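Local coordinates for protein beta-N-acetylhexosaminidase (Arthrobacter aurescens, PDB 3RCN) that probably hydrolyses terminal non-reducing N-acetyl-D-hexosamine residues from N-acetyl-beta-D-hexosaminides, as a glycoside hydrolase of family 20, at residues 406-420 with 466-478. Residues are numbered along the deposited sequence; the frame is centred on the assembly and turned at random.
Sequences LYLDHRQADGDDEPV and RVQFAAFPRLSAI. With SO4 (sulfate ion), chain G.
Arg474 reaches from helix 474-483 into the curve of loop 406-420, where Leu408, His410 and Gln412 surround it. Its CB lies 4.0 Å from CD2 of Leu408, CG passes Gln412 OE1, and CD runs on between that methyl and the same oxygen. A bend at chi3 (-68°) then turns the flat end inward. NE donates to a water that also accepts from the Arg474 backbone N and donates to Gln412 OE1 and Ala470 O. CG of Gln412 sits over the centre of one guanidinium face, 3.3 Å from CZ; the Gln412 amide stacks on the guanidinium with their planes 12° apart, while CA and, toward the rim, CD2 of Leu408 lie against the opposite face. At the tip, NH1 donates to His410 O (2.8 Å), and NH2 binds Ala470 O at 3.0 Å within its own segment. These bonds fix the rotation of the guanidinium and tie it to backbone carbonyls of both segments. Gln412 NE2 in turn donates to Phe469 O (2.9 Å) from above the carbonyl plane. Farther along, Pro419 CG packs 3.6 Å from Phe469 CE1. A buried arginine thus pins the loop after strand 397-400 to consecutive helices 464-471 and 474-483, which follow strand 449-456, within the TIM-barrel catalytic domain of family 20.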
ATOM      1  N   LEU A 406     -12.279  -9.710  21.781  1.00 44.55           N
ATOM      2  CA  LEU A 406     -11.177  -9.277  20.931  1.00 39.71           C
ATOM      3  C   LEU A 406     -11.169  -9.683  19.449  1.00 40.49           C
ATOM      4  O   LEU A 406     -10.114  -9.604  18.809  1.00 36.32           O
ATOM      5  CB  LEU A 406      -9.840  -9.571  21.606  1.00 44.64           C
ATOM      6  CG  LEU A 406      -9.683  -8.829  22.934  1.00 45.61           C
ATOM      7  CD1 LEU A 406      -8.260  -8.924  23.442  1.00 45.59           C
ATOM      8  CD2 LEU A 406     -10.088  -7.380  22.773  1.00 41.68           C
ATOM      9  N   TYR A 407     -12.258 -10.258  18.940  1.00 39.79           N
ATOM     10  CA  TYR A 407     -12.294 -10.633  17.517  1.00 38.08           C
ATOM     11  C   TYR A 407     -12.830  -9.490  16.654  1.00 41.95           C
ATOM     12  O   TYR A 407     -13.999  -9.101  16.759  1.00 42.17           O
ATOM     13  CB  TYR A 407     -13.104 -11.919  17.282  1.00 40.08           C
ATOM     14  CG  TYR A 407     -12.339 -13.196  17.603  1.00 41.69           C
ATOM     15  CD1 TYR A 407     -11.221 -13.173  18.425  1.00 43.18           C
ATOM     16  CD2 TYR A 407     -12.718 -14.417  17.058  1.00 45.10           C
ATOM     17  CE1 TYR A 407     -10.516 -14.323  18.707  1.00 45.96           C
ATOM     18  CE2 TYR A 407     -12.011 -15.584  17.339  1.00 41.55           C
ATOM     19  CZ  TYR A 407     -10.912 -15.525  18.166  1.00 46.25           C
ATOM     20  OH  TYR A 407     -10.198 -16.667  18.461  1.00 50.49           O
ATOM     21  N   LEU A 408     -11.965  -8.960  15.793  1.00 35.17           N
ATOM     22  CA  LEU A 408     -12.258  -7.721  15.080  1.00 37.64           C
ATOM     23  C   LEU A 408     -12.964  -7.922  13.741  1.00 35.53           C
ATOM     24  O   LEU A 408     -13.368  -6.959  13.099  1.00 38.06           O
ATOM     25  CB  LEU A 408     -10.981  -6.896  14.890  1.00 45.59           C
ATOM     26  CG  LEU A 408     -10.250  -6.485  16.170  1.00 42.95           C
ATOM     27  CD1 LEU A 408      -8.974  -5.694  15.857  1.00 38.66           C
ATOM     28  CD2 LEU A 408     -11.180  -5.688  17.069  1.00 37.48           C
ATOM     29  N   ASP A 409     -13.101  -9.166  13.309  1.00 36.30           N
ATOM     30  CA  ASP A 409     -13.951  -9.465  12.166  1.00 34.18           C
ATOM     31  C   ASP A 409     -15.428  -9.327  12.566  1.00 32.76           C
ATOM     32  O   ASP A 409     -16.307  -9.289  11.710  1.00 33.61           O
ATOM     33  CB  ASP A 409     -13.642 -10.852  11.576  1.00 37.13           C
ATOM     34  CG  ASP A 409     -13.714 -11.981  12.616  1.00 45.97           C
ATOM     35  OD1 ASP A 409     -14.319 -13.034  12.302  1.00 50.65           O
ATOM     36  OD2 ASP A 409     -13.152 -11.839  13.734  1.00 43.80           O
ATOM     37  N   HIS A 410     -15.697  -9.209  13.863  1.00 28.71           N
ATOM     38  CA  HIS A 410     -17.078  -9.119  14.333  1.00 33.74           C
ATOM     39  C   HIS A 410     -17.635  -7.717  14.193  1.00 37.20           C
ATOM     40  O   HIS A 410     -16.932  -6.737  14.436  1.00 36.81           O
ATOM     41  CB  HIS A 410     -17.226  -9.564  15.793  1.00 35.18           C
ATOM     42  CG  HIS A 410     -16.994 -11.022  16.011  1.00 41.96           C
ATOM     43  ND1 HIS A 410     -17.330 -11.658  17.186  1.00 42.06           N
ATOM     44  CD2 HIS A 410     -16.444 -11.969  15.213  1.00 42.05           C
ATOM     45  CE1 HIS A 410     -16.994 -12.932  17.103  1.00 43.98           C
ATOM     46  NE2 HIS A 410     -16.456 -13.145  15.915  1.00 46.04           N
ATOM     47  N   ARG A 411     -18.922  -7.651  13.855  1.00 36.32           N
ATOM     48  CA  ARG A 411     -19.642  -6.410  13.615  1.00 35.38           C
ATOM     49  C   ARG A 411     -19.523  -5.398  14.753  1.00 40.34           C
ATOM     50  O   ARG A 411     -19.554  -5.766  15.921  1.00 38.93           O
ATOM     51  CB  ARG A 411     -21.109  -6.722  13.365  1.00 36.03           C
ATOM     52  CG  ARG A 411     -21.841  -7.259  14.569  1.00 31.54           C
ATOM     53  CD  ARG A 411     -22.799  -8.333  14.116  1.00 36.47           C
ATOM     54  NE  ARG A 411     -23.438  -9.029  15.228  1.00 42.13           N
ATOM     55  CZ  ARG A 411     -24.722  -8.912  15.538  1.00 46.40           C
ATOM     56  NH1 ARG A 411     -25.510  -8.121  14.822  1.00 51.63           N
ATOM     57  NH2 ARG A 411     -25.219  -9.593  16.555  1.00 46.58           N
ATOM     58  N   GLN A 412     -19.390  -4.121  14.391  1.00 44.06           N
ATOM     59  CA  GLN A 412     -19.109  -3.050  15.346  1.00 38.41           C
ATOM     60  C   GLN A 412     -20.364  -2.395  15.891  1.00 40.70           C
ATOM     61  O   GLN A 412     -20.295  -1.522  16.751  1.00 48.29           O
ATOM     62  CB  GLN A 412     -18.206  -2.003  14.695  1.00 34.58           C
ATOM     63  CG  GLN A 412     -16.979  -2.649  14.100  1.00 40.19           C
ATOM     64  CD  GLN A 412     -15.946  -1.673  13.599  1.00 37.74           C
ATOM     65  OE1 GLN A 412     -15.624  -0.687  14.264  1.00 38.91           O
ATOM     66  NE2 GLN A 412     -15.400  -1.955  12.419  1.00 28.94           N
ATOM     67  N   ALA A 413     -21.516  -2.807  15.385  1.00 40.36           N
ATOM     68  CA  ALA A 413     -22.774  -2.280  15.891  1.00 44.28           C
ATOM     69  C   ALA A 413     -23.911  -3.239  15.572  1.00 48.98           C
ATOM     70  O   ALA A 413     -23.788  -4.079  14.685  1.00 56.82           O
ATOM     71  CB  ALA A 413     -23.046  -0.900  15.294  1.00 47.37           C
ATOM     72  N   ASP A 414     -25.019  -3.119  16.286  1.00 49.36           N
ATOM     73  CA  ASP A 414     -26.190  -3.910  15.947  1.00 63.15           C
ATOM     74  C   ASP A 414     -26.827  -3.385  14.663  1.00 67.33           C
ATOM     75  O   ASP A 414     -26.651  -2.217  14.301  1.00 68.15           O
ATOM     76  CB  ASP A 414     -27.210  -3.879  17.085  1.00 74.68           C
ATOM     77  CG  ASP A 414     -27.834  -2.510  17.269  1.00 85.36           C
ATOM     78  OD1 ASP A 414     -28.984  -2.440  17.755  1.00 93.92           O
ATOM     79  OD2 ASP A 414     -27.177  -1.504  16.925  1.00 86.02           O
ATOM     80  N   GLY A 415     -27.570  -4.249  13.978  1.00 74.20           N
ATOM     81  CA  GLY A 415     -28.368  -3.817  12.846  1.00 86.71           C
ATOM     82  C   GLY A 415     -27.881  -4.177  11.455  1.00 98.36           C
ATOM     83  O   GLY A 415     -26.892  -4.895  11.270  1.00 96.32           O
ATOM     84  N   ASP A 416     -28.609  -3.672  10.466  1.00107.37           N
ATOM     85  CA  ASP A 416     -28.402  -4.063   9.079  1.00109.25           C
ATOM     86  C   ASP A 416     -27.514  -3.118   8.256  1.00 94.48           C
ATOM     87  O   ASP A 416     -27.260  -3.380   7.080  1.00 91.83           O
ATOM     88  CB  ASP A 416     -29.757  -4.287   8.390  1.00122.02           C
ATOM     89  CG  ASP A 416     -30.631  -5.303   9.127  1.00129.90           C
ATOM     90  OD1 ASP A 416     -31.194  -6.203   8.466  1.00131.96           O
ATOM     91  OD2 ASP A 416     -30.761  -5.198  10.367  1.00131.57           O
ATOM     92  N   ASP A 417     -27.036  -2.030   8.853  1.00 79.63           N
ATOM     93  CA  ASP A 417     -26.174  -1.118   8.102  1.00 71.52           C
ATOM     94  C   ASP A 417     -24.672  -1.418   8.135  1.00 67.24           C
ATOM     95  O   ASP A 417     -23.911  -0.864   7.346  1.00 76.11           O
ATOM     96  CB  ASP A 417     -26.457   0.329   8.477  1.00 81.38           C
ATOM     97  CG  ASP A 417     -27.719   0.848   7.817  1.00 92.30           C
ATOM     98  OD1 ASP A 417     -27.636   1.310   6.653  1.00 88.66           O
ATOM     99  OD2 ASP A 417     -28.797   0.767   8.451  1.00 96.96           O
ATOM    100  N   GLU A 418     -24.250  -2.315   9.017  1.00 55.47           N
ATOM    101  CA  GLU A 418     -22.863  -2.762   9.042  1.00 49.03           C
ATOM    102  C   GLU A 418     -22.634  -3.785   7.918  1.00 46.00           C
ATOM    103  O   GLU A 418     -23.485  -4.636   7.665  1.00 53.43           O
ATOM    104  CB  GLU A 418     -22.517  -3.373  10.410  1.00 45.76           C
ATOM    105  CG  GLU A 418     -22.746  -2.454  11.614  1.00 41.89           C
ATOM    106  CD  GLU A 418     -21.981  -1.134  11.508  1.00 48.16           C
ATOM    107  OE1 GLU A 418     -20.759  -1.171  11.229  1.00 48.65           O
ATOM    108  OE2 GLU A 418     -22.603  -0.059  11.694  1.00 46.81           O
ATOM    109  N   PRO A 419     -21.491  -3.689   7.224  1.00 35.46           N
ATOM    110  CA  PRO A 419     -21.141  -4.602   6.121  1.00 42.15           C
ATOM    111  C   PRO A 419     -20.868  -6.068   6.538  1.00 43.03           C
ATOM    112  O   PRO A 419     -20.084  -6.289   7.446  1.00 42.60           O
ATOM    113  CB  PRO A 419     -19.865  -3.970   5.536  1.00 35.72           C
ATOM    114  CG  PRO A 419     -19.304  -3.132   6.641  1.00 33.72           C
ATOM    115  CD  PRO A 419     -20.486  -2.627   7.414  1.00 32.52           C
ATOM    116  N   VAL A 420     -21.477  -7.031   5.844  1.00 41.29           N
ATOM    117  CA  VAL A 420     -21.343  -8.463   6.141  1.00 39.88           C
ATOM    118  C   VAL A 420     -21.276  -8.756   7.641  1.00 44.74           C
ATOM    119  O   VAL A 420     -20.240  -9.211   8.139  1.00 45.04           O
ATOM    120  CB  VAL A 420     -20.093  -9.063   5.467  1.00 37.18           C
ATOM    121  CG1 VAL A 420     -20.195 -10.586   5.398  1.00 32.75           C
ATOM    122  CG2 VAL A 420     -19.903  -8.471   4.078  1.00 34.29           C
ATOM    123  N   ARG A 466     -11.026  -2.942   3.548  0.85 31.65           N
ATOM    124  CA  ARG A 466     -11.962  -3.609   4.440  0.85 35.01           C
ATOM    125  C   ARG A 466     -11.275  -4.038   5.749  0.85 37.65           C
ATOM    126  O   ARG A 466     -11.848  -3.931   6.837  0.85 34.83           O
ATOM    127  CB  ARG A 466     -12.625  -4.789   3.730  0.85 33.80           C
ATOM    128  CG  ARG A 466     -13.606  -4.368   2.646  0.85 32.65           C
ATOM    129  CD  ARG A 466     -15.007  -4.882   2.946  0.85 29.78           C
ATOM    130  NE  ARG A 466     -15.457  -4.440   4.255  0.85 32.90           N
ATOM    131  CZ  ARG A 466     -16.010  -5.227   5.177  0.85 34.29           C
ATOM    132  NH1 ARG A 466     -16.211  -6.521   4.948  0.85 30.49           N
ATOM    133  NH2 ARG A 466     -16.379  -4.708   6.337  0.85 35.15           N
ATOM    134  N   VAL A 467     -10.034  -4.498   5.648  1.00 32.44           N
ATOM    135  CA  VAL A 467      -9.289  -4.830   6.847  1.00 27.06           C
ATOM    136  C   VAL A 467      -9.119  -3.616   7.767  1.00 28.72           C
ATOM    137  O   VAL A 467      -9.205  -3.730   8.997  1.00 29.29           O
ATOM    138  CB  VAL A 467      -7.916  -5.443   6.506  1.00 29.50           C
ATOM    139  CG1 VAL A 467      -7.002  -5.399   7.725  1.00 23.36           C
ATOM    140  CG2 VAL A 467      -8.083  -6.881   5.977  1.00 23.79           C
ATOM    141  N   GLN A 468      -8.893  -2.446   7.174  1.00 28.95           N
ATOM    142  CA  GLN A 468      -8.729  -1.214   7.954  1.00 34.13           C
ATOM    143  C   GLN A 468     -10.029  -0.822   8.652  1.00 29.67           C
ATOM    144  O   GLN A 468     -10.038  -0.323   9.783  1.00 23.00           O
ATOM    145  CB  GLN A 468      -8.248  -0.073   7.056  1.00 32.24           C
ATOM    146  CG  GLN A 468      -6.853  -0.289   6.513  1.00 34.32           C
ATOM    147  CD  GLN A 468      -6.394   0.860   5.655  1.00 37.45           C
ATOM    148  OE1 GLN A 468      -7.207   1.560   5.048  1.00 35.95           O
ATOM    149  NE2 GLN A 468      -5.083   1.075   5.608  1.00 38.48           N
ATOM    150  N   PHE A 469     -11.127  -1.050   7.950  1.00 25.17           N
ATOM    151  CA  PHE A 469     -12.433  -0.744   8.466  1.00 24.00           C
ATOM    152  C   PHE A 469     -12.666  -1.636   9.698  1.00 32.66           C
ATOM    153  O   PHE A 469     -13.140  -1.177  10.743  1.00 28.83           O
ATOM    154  CB  PHE A 469     -13.471  -0.990   7.369  1.00 18.01           C
ATOM    155  CG  PHE A 469     -14.888  -0.811   7.824  1.00 33.32           C
ATOM    156  CD1 PHE A 469     -15.584  -1.866   8.401  1.00 35.84           C
ATOM    157  CD2 PHE A 469     -15.528   0.406   7.678  1.00 33.05           C
ATOM    158  CE1 PHE A 469     -16.889  -1.703   8.826  1.00 33.71           C
ATOM    159  CE2 PHE A 469     -16.829   0.570   8.100  1.00 30.80           C
ATOM    160  CZ  PHE A 469     -17.509  -0.486   8.679  1.00 32.53           C
ATOM    161  N   ALA A 470     -12.312  -2.910   9.568  1.00 32.35           N
ATOM    162  CA  ALA A 470     -12.511  -3.873  10.646  1.00 31.20           C
ATOM    163  C   ALA A 470     -11.628  -3.535  11.833  1.00 33.38           C
ATOM    164  O   ALA A 470     -12.085  -3.524  12.968  1.00 34.23           O
ATOM    165  CB  ALA A 470     -12.232  -5.297  10.160  1.00 24.01           C
ATOM    166  N   ALA A 471     -10.364  -3.238  11.567  1.00 35.08           N
ATOM    167  CA  ALA A 471      -9.403  -3.074  12.648  1.00 27.21           C
ATOM    168  C   ALA A 471      -9.564  -1.764  13.395  1.00 28.84           C
ATOM    169  O   ALA A 471      -9.275  -1.684  14.589  1.00 35.55           O
ATOM    170  CB  ALA A 471      -7.976  -3.219  12.123  1.00 23.67           C
ATOM    171  N   PHE A 472     -10.002  -0.721  12.704  1.00 32.60           N
ATOM    172  CA  PHE A 472     -10.042   0.595  13.343  1.00 36.01           C
ATOM    173  C   PHE A 472     -11.424   1.199  13.333  1.00 38.32           C
ATOM    174  O   PHE A 472     -12.197   0.950  12.405  1.00 39.09           O
ATOM    175  CB  PHE A 472      -9.040   1.536  12.687  1.00 32.12           C
ATOM    176  CG  PHE A 472      -7.626   1.135  12.916  1.00 29.09           C
ATOM    177  CD1 PHE A 472      -6.986   1.471  14.100  1.00 24.09           C
ATOM    178  CD2 PHE A 472      -6.940   0.392  11.966  1.00 28.59           C
ATOM    179  CE1 PHE A 472      -5.681   1.093  14.336  1.00 29.00           C
ATOM    180  CE2 PHE A 472      -5.628   0.013  12.187  1.00 31.41           C
ATOM    181  CZ  PHE A 472      -4.994   0.362  13.378  1.00 34.42           C
ATOM    182  N   PRO A 473     -11.732   2.037  14.337  1.00 39.07           N
ATOM    183  CA  PRO A 473     -10.976   2.547  15.493  1.00 32.97           C
ATOM    184  C   PRO A 473     -10.696   1.556  16.652  1.00 40.71           C
ATOM    185  O   PRO A 473      -9.913   1.884  17.543  1.00 35.46           O
ATOM    186  CB  PRO A 473     -11.843   3.713  15.968  1.00 32.67           C
ATOM    187  CG  PRO A 473     -13.234   3.245  15.685  1.00 35.82           C
ATOM    188  CD  PRO A 473     -13.154   2.431  14.417  1.00 38.46           C
ATOM    189  N   ARG A 474     -11.385   0.419  16.692  1.00 44.70           N
ATOM    190  CA  ARG A 474     -11.273  -0.508  17.828  1.00 41.97           C
ATOM    191  C   ARG A 474      -9.848  -0.838  18.258  1.00 35.96           C
ATOM    192  O   ARG A 474      -9.543  -0.817  19.437  1.00 36.78           O
ATOM    193  CB  ARG A 474     -12.039  -1.804  17.556  1.00 35.78           C
ATOM    194  CG  ARG A 474     -13.530  -1.609  17.621  1.00 38.28           C
ATOM    195  CD  ARG A 474     -14.247  -2.903  17.372  1.00 38.44           C
ATOM    196  NE  ARG A 474     -14.090  -3.358  16.002  1.00 35.54           N
ATOM    197  CZ  ARG A 474     -14.654  -4.458  15.521  1.00 36.64           C
ATOM    198  NH1 ARG A 474     -15.407  -5.226  16.303  1.00 42.98           N
ATOM    199  NH2 ARG A 474     -14.462  -4.793  14.259  1.00 34.15           N
ATOM    200  N   LEU A 475      -8.977  -1.127  17.302  1.00 36.79           N
ATOM    201  CA  LEU A 475      -7.588  -1.449  17.601  1.00 32.92           C
ATOM    202  C   LEU A 475      -6.845  -0.295  18.310  1.00 39.55           C
ATOM    203  O   LEU A 475      -5.836  -0.513  18.984  1.00 38.00           O
ATOM    204  CB  LEU A 475      -6.869  -1.840  16.310  1.00 27.14           C
ATOM    205  CG  LEU A 475      -5.521  -2.524  16.477  1.00 29.25           C
ATOM    206  CD1 LEU A 475      -5.623  -3.625  17.526  1.00 28.41           C
ATOM    207  CD2 LEU A 475      -5.034  -3.096  15.146  1.00 27.88           C
ATOM    208  N   SER A 476      -7.337   0.931  18.159  1.00 34.39           N
ATOM    209  CA  SER A 476      -6.736   2.060  18.860  1.00 42.49           C
ATOM    210  C   SER A 476      -7.067   1.991  20.347  1.00 43.64           C
ATOM    211  O   SER A 476      -6.201   2.213  21.199  1.00 42.47           O
ATOM    212  CB  SER A 476      -7.216   3.393  18.282  1.00 41.70           C
ATOM    213  OG  SER A 476      -6.820   3.542  16.933  1.00 45.04           O
ATOM    214  N   ALA A 477      -8.328   1.695  20.649  1.00 39.07           N
ATOM    215  CA  ALA A 477      -8.770   1.532  22.030  1.00 37.01           C
ATOM    216  C   ALA A 477      -8.092   0.316  22.692  1.00 42.40           C
ATOM    217  O   ALA A 477      -7.646   0.371  23.846  1.00 40.99           O
ATOM    218  CB  ALA A 477     -10.276   1.397  22.067  1.00 30.36           C
ATOM    219  N   ILE A 478      -8.011  -0.775  21.939  1.00 39.56           N
ATOM    220  CA  ILE A 478      -7.297  -1.969  22.363  1.00 35.07           C
ATOM    221  C   ILE A 478      -5.820  -1.688  22.656  1.00 33.94           C
ATOM    222  O   ILE A 478      -5.285  -2.169  23.649  1.00 38.66           O
ATOM    223  CB  ILE A 478      -7.467  -3.104  21.327  1.00 33.04           C
ATOM    224  CG1 ILE A 478      -8.844  -3.746  21.484  1.00 35.02           C
ATOM    225  CG2 ILE A 478      -6.413  -4.162  21.497  1.00 25.86           C
ATOM    226  CD1 ILE A 478      -9.429  -4.293  20.205  1.00 29.93           C
TER
HETATM  227  S   SO4 G 557     -29.475  -7.315  15.844  1.00109.80           S
HETATM  228  O1  SO4 G 557     -29.928  -7.131  14.465  1.00104.60           O
HETATM  229  O2  SO4 G 557     -28.327  -6.460  16.135  1.00105.44           O
HETATM  230  O3  SO4 G 557     -30.567  -6.968  16.749  1.00110.72           O
HETATM  231  O4  SO4 G 557     -29.085  -8.708  16.050  1.00113.29           O
HETATM  232  O   HOH W   1     -12.865  -1.170  14.570  1.00 23.11           O